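PDB 5I7I: TRAP solute Binding Protein, which binds aromatic acids such as 3-hydroxybenzoate and probably delivers them to a TRAP-type membrane transporter for uptake. Local coordinates for residues K312-I315 with K316-D320; V329-A332 with K333-S337. All blocks are in the same frame, centred on the assembly; numbering follows the deposited sequence. Where two conformers were deposited one is given.

Interaction 1: K312-I315 with K316-D320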
loop_
_atom_site.group_PDB
_atom_site.type_symbol
_atom_site.label_atom_id
_atom_site.label_comp_id
_atom_site.label_asym_id
_atom_site.label_seq_id
_atom_site.Cartn_x
_atom_site.Cartn_y
_atom_site.Cartn_z
ATOM N N LYS A 312 -13.645 15.860 -2.270
ATOM C CA LYS A 312 -14.385 16.652 -3.245
ATOM C C LYS A 312 -13.537 16.921 -4.483
ATOM O O LYS A 312 -14.008 16.780 -5.624
ATOM C CB LYS A 312 -14.807 17.965 -2.565
ATOM C CG LYS A 312 -15.343 19.019 -3.487
ATOM C CD LYS A 312 -15.576 20.350 -2.756
ATOM C CE LYS A 312 -14.257 21.041 -2.336
ATOM N NZ LYS A 312 -13.742 22.012 -3.351
ATOM N N ASP A 313 -12.288 17.355 -4.281
ATOM C CA ASP A 313 -11.435 17.664 -5.415
ATOM C C ASP A 313 -11.056 16.407 -6.177
ATOM O O ASP A 313 -10.889 16.455 -7.403
ATOM C CB ASP A 313 -10.190 18.417 -4.948
ATOM C CG ASP A 313 -10.507 19.813 -4.437
ATOM O OD1 ASP A 313 -11.580 20.368 -4.797
ATOM O OD2 ASP A 313 -9.653 20.363 -3.720
ATOM N N TRP A 314 -10.888 15.282 -5.477
ATOM C CA TRP A 314 -10.606 14.032 -6.174
ATOM C C TRP A 314 -11.755 13.643 -7.091
ATOM O O TRP A 314 -11.536 13.259 -8.248
ATOM C CB TRP A 314 -10.264 12.880 -5.206
ATOM C CG TRP A 314 -9.839 11.714 -6.013
ATOM C CD1 TRP A 314 -8.584 11.487 -6.490
ATOM C CD2 TRP A 314 -10.672 10.663 -6.554
ATOM N NE1 TRP A 314 -8.568 10.372 -7.282
ATOM C CE2 TRP A 314 -9.830 9.838 -7.330
ATOM C CE3 TRP A 314 -12.033 10.345 -6.468
ATOM C CZ2 TRP A 314 -10.300 8.710 -8.002
ATOM C CZ3 TRP A 314 -12.497 9.218 -7.122
ATOM C CH2 TRP A 314 -11.631 8.416 -7.883
ATOM N N ILE A 315 -12.987 13.745 -6.603
ATOM C CA ILE A 315 -14.143 13.400 -7.422
ATOM C C ILE A 315 -14.148 14.228 -8.698
ATOM O O ILE A 315 -14.317 13.699 -9.803
ATOM C CB ILE A 315 -15.435 13.533 -6.595
ATOM C CG1 ILE A 315 -15.532 12.384 -5.593
ATOM C CG2 ILE A 315 -16.670 13.570 -7.483
ATOM C CD1 ILE A 315 -16.637 12.541 -4.557
ATOM N N LYS A 316 -13.905 15.530 -8.578
ATOM C CA LYS A 316 -13.833 16.369 -9.773
ATOM C C LYS A 316 -12.704 15.918 -10.702
ATOM O O LYS A 316 -12.883 15.870 -11.921
ATOM C CB LYS A 316 -13.640 17.817 -9.351
ATOM C CG LYS A 316 -13.189 18.751 -10.477
ATOM C CD LYS A 316 -14.104 19.900 -10.660
ATOM C CE LYS A 316 -13.700 20.722 -11.893
ATOM N NZ LYS A 316 -14.908 21.275 -12.557
ATOM N N SER A 317 -11.531 15.591 -10.143
ATOM C CA SER A 317 -10.386 15.153 -10.952
ATOM C C SER A 317 -10.652 13.823 -11.643
ATOM O O SER A 317 -10.156 13.587 -12.760
ATOM C CB SER A 317 -9.127 15.018 -10.084
ATOM O OG SER A 317 -9.056 13.768 -9.403
ATOM N N ALA A 318 -11.438 12.952 -11.006
ATOM C CA ALA A 318 -11.827 11.700 -11.644
ATOM C C ALA A 318 -12.796 11.961 -12.783
ATOM O O ALA A 318 -12.645 11.406 -13.877
ATOM C CB ALA A 318 -12.445 10.789 -10.595
ATOM N N ASN A 319 -13.773 12.838 -12.561
ATOM C CA ASN A 319 -14.668 13.262 -13.628
ATOM C C ASN A 319 -13.872 13.753 -14.830
ATOM O O ASN A 319 -14.174 13.404 -15.981
ATOM C CB ASN A 319 -15.564 14.394 -13.124
ATOM C CG ASN A 319 -16.653 13.942 -12.167
ATOM O OD1 ASN A 319 -16.826 12.761 -11.874
ATOM N ND2 ASN A 319 -17.394 14.917 -11.661
ATOM N N ASP A 320 -12.865 14.598 -14.576
ATOM C CA ASP A 320 -12.077 15.175 -15.648
ATOM C C ASP A 320 -11.305 14.118 -16.416
ATOM O O ASP A 320 -10.955 14.348 -17.578
ATOM C CB ASP A 320 -11.109 16.209 -15.092
ATOM C CG ASP A 320 -11.799 17.471 -14.618
ATOM O OD1 ASP A 320 -12.953 17.708 -15.018
ATOM O OD2 ASP A 320 -11.166 18.233 -13.867
#
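Trp314 reaches forward along the helix 297-320 to meet Ser317 and Ala318, one turn on. Its CB leads to a CG placed anti to the backbone N (chi1 -173°), which lays the indole over the following turn. At the near end of the ring CD1 comes 3.7 Å from Ser317 OG, with CG and NE1 a little farther off. NE1 finds its partner beyond the helix, in a hydrogen bond to Glu103 OE1. At the far end Ala318 CB stands 3.8 Å from the centroid of the Trp314 six-membered ring, 16° off the ring normal, a CH-pi contact over the face that is closest at CH2. The indole also packs on the loop residues Ala104 and Leu107 and on Val329 of helix 325-339, joining helix 297-320 to its neighbours.

Trp314 O takes two hydrogen bonds. Ala318 N gives the helical one at 2.8 Å, nearly in line with the carbonyl, while Ser317 OG donates in the carbonyl plane, onto a lone pair, also at 2.8 Å. The Ala318 methyl and the Ser317 hydroxyl lie over one face of the buried ring, and the two hydrogen bonds hold the carbonyl of the same residue. In this one of its two conformers, Ser317 OG gives its proton to Trp314 O and can accept from Arg321 NH2, so the hydroxyl bridges Arg321 and the carbonyl.

Interaction 2: V329-A332 with K333-S337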
loop_
_atom_site.group_PDB
_atom_site.type_symbol
_atom_site.label_atom_id
_atom_site.label_comp_id
_atom_site.label_asym_id
_atom_site.label_seq_id
_atom_site.Cartn_x
_atom_site.Cartn_y
_atom_site.Cartn_z
ATOM N N VAL A 329 -16.291 6.589 -5.420
ATOM C CA VAL A 329 -16.111 6.802 -3.985
ATOM C C VAL A 329 -17.187 6.066 -3.202
ATOM O O VAL A 329 -16.895 5.396 -2.205
ATOM C CB VAL A 329 -16.089 8.305 -3.674
ATOM C CG1 VAL A 329 -16.134 8.556 -2.163
ATOM C CG2 VAL A 329 -14.842 8.931 -4.264
ATOM N N LYS A 330 -18.437 6.157 -3.652
ATOM C CA LYS A 330 -19.521 5.423 -2.997
ATOM C C LYS A 330 -19.257 3.927 -3.027
ATOM O O LYS A 330 -19.434 3.234 -2.020
ATOM C CB LYS A 330 -20.863 5.725 -3.666
ATOM C CG LYS A 330 -21.980 4.788 -3.193
ATOM C CD LYS A 330 -23.354 5.152 -3.717
ATOM C CE LYS A 330 -24.332 3.980 -3.514
ATOM N NZ LYS A 330 -24.552 3.658 -2.081
ATOM N N THR A 331 -18.856 3.404 -4.188
ATOM C CA THR A 331 -18.590 1.973 -4.314
ATOM C C THR A 331 -17.485 1.549 -3.355
ATOM O O THR A 331 -17.608 0.550 -2.635
ATOM C CB THR A 331 -18.182 1.661 -5.754
ATOM O OG1 THR A 331 -19.239 2.028 -6.645
ATOM C CG2 THR A 331 -17.881 0.184 -5.941
ATOM N N ALA A 332 -16.396 2.310 -3.330
ATOM C CA ALA A 332 -15.302 1.993 -2.421
ATOM C C ALA A 332 -15.779 1.979 -0.970
ATOM O O ALA A 332 -15.487 1.042 -0.226
ATOM C CB ALA A 332 -14.153 2.975 -2.606
ATOM N N LYS A 333 -16.503 3.018 -0.544
ATOM C CA LYS A 333 -16.990 3.073 0.833
ATOM C C LYS A 333 -17.909 1.899 1.135
ATOM O O LYS A 333 -17.829 1.295 2.217
ATOM C CB LYS A 333 -17.735 4.386 1.070
ATOM C CG LYS A 333 -16.836 5.599 1.143
ATOM C CD LYS A 333 -17.600 6.896 0.873
ATOM C CE LYS A 333 -18.600 7.226 1.970
ATOM N NZ LYS A 333 -17.926 7.701 3.199
ATOM N N ASP A 334 -18.827 1.591 0.219
ATOM C CA ASP A 334 -19.756 0.494 0.460
ATOM C C ASP A 334 -19.023 -0.842 0.534
ATOM O O ASP A 334 -19.391 -1.702 1.332
ATOM C CB ASP A 334 -20.817 0.466 -0.642
ATOM C CG ASP A 334 -21.785 1.630 -0.563
ATOM O OD1 ASP A 334 -21.819 2.301 0.498
ATOM O OD2 ASP A 334 -22.510 1.892 -1.553
ATOM N N LEU A 335 -18.010 -1.055 -0.307
ATOM C CA LEU A 335 -17.288 -2.334 -0.277
ATOM C C LEU A 335 -16.482 -2.473 1.002
ATOM O O LEU A 335 -16.405 -3.565 1.576
ATOM C CB LEU A 335 -16.382 -2.483 -1.505
ATOM C CG LEU A 335 -17.110 -2.715 -2.823
ATOM C CD1 LEU A 335 -16.111 -2.591 -3.978
ATOM C CD2 LEU A 335 -17.834 -4.045 -2.866
ATOM N N ILE A 336 -15.885 -1.377 1.476
ATOM C CA ILE A 336 -15.158 -1.424 2.739
ATOM C C ILE A 336 -16.095 -1.831 3.869
ATOM O O ILE A 336 -15.770 -2.698 4.685
ATOM C CB ILE A 336 -14.461 -0.080 3.005
ATOM C CG1 ILE A 336 -13.345 0.129 1.980
ATOM C CG2 ILE A 336 -13.911 0.005 4.425
ATOM C CD1 ILE A 336 -12.792 1.521 1.926
ATOM N N SER A 337 -17.282 -1.229 3.925
ATOM C CA SER A 337 -18.183 -1.588 5.016
ATOM C C SER A 337 -18.739 -2.998 4.842
ATOM O O SER A 337 -18.932 -3.709 5.833
ATOM C CB SER A 337 -19.282 -0.542 5.211
ATOM O OG SER A 337 -20.208 -0.497 4.140
#
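Lys330 and Asp334, four residues apart on the helix 325-339, form the one salt bridge of this stretch. Lys330 NZ donates to Asp334 OD2 at 2.8 Å, and the oxygen receives it on its syn lone pair. The lysine chain runs extended as far as CE and turns only at its last torsion (chi4 63°), which swings the ammonium group back onto the acid. Lys330 CG also passes 3.4 Å from Asp334 OD2, so the carboxylate lies against the aliphatic stem as well as the charge.

Two further i to i+4 pairs are apolar, each with its side chains running alongside one another. In the conformer of Lys333 described here, Val329 CG1 lies 3.8 Å from Lys333 CD, alongside the aliphatic part of the lysine chain. Thr331 CG2 meets Leu335 CD1, also at 3.8 Å, while the threonine hydroxyl turns to the backbone and bonds to Met327 O.

The backbone supplies four regular helical hydrogen bonds, the straightest from Lys333 N to Val329 O with an N-H...O angle of 170°; the others join Asp334 to Lys330, Leu335 to Thr331 and Ile336 to Ala332.

Lys330 is exposed and Asp334 partly so, while the buried residues look into the protein. Val329 packs on Trp314 and Ile315 of the helix 297-320, Ala332 and Ile336 meet Phe105, and Leu335 lies on the helix 114-126 at Ala120, Glu123 and Tyr124.

In the fold
Interactions 1 and 2 sit on consecutive helices, 297-320 and 325-339, with centres about 17 Å apart on the same side of the chain's centre. Both are partly buried turns of amphipathic helix, but interaction 2 has four buried residues among those touching and interaction 1 two. They meet directly at Val329, whose CG2 lies 3.7 Å from Trp314 CZ3 and 3.8 Å from Ile315 CG1. Each has a lysine-aspartate bridge toward the surface, between the adjacent Lys312 and Asp313 in the first and across i to i+4 in the second. The difference lies in the indole with its CH-pi contact, against purely aliphatic contacts in 329-337. A hydrogen bond from Gly325 N to Asn319 OD1 also ties the two helices.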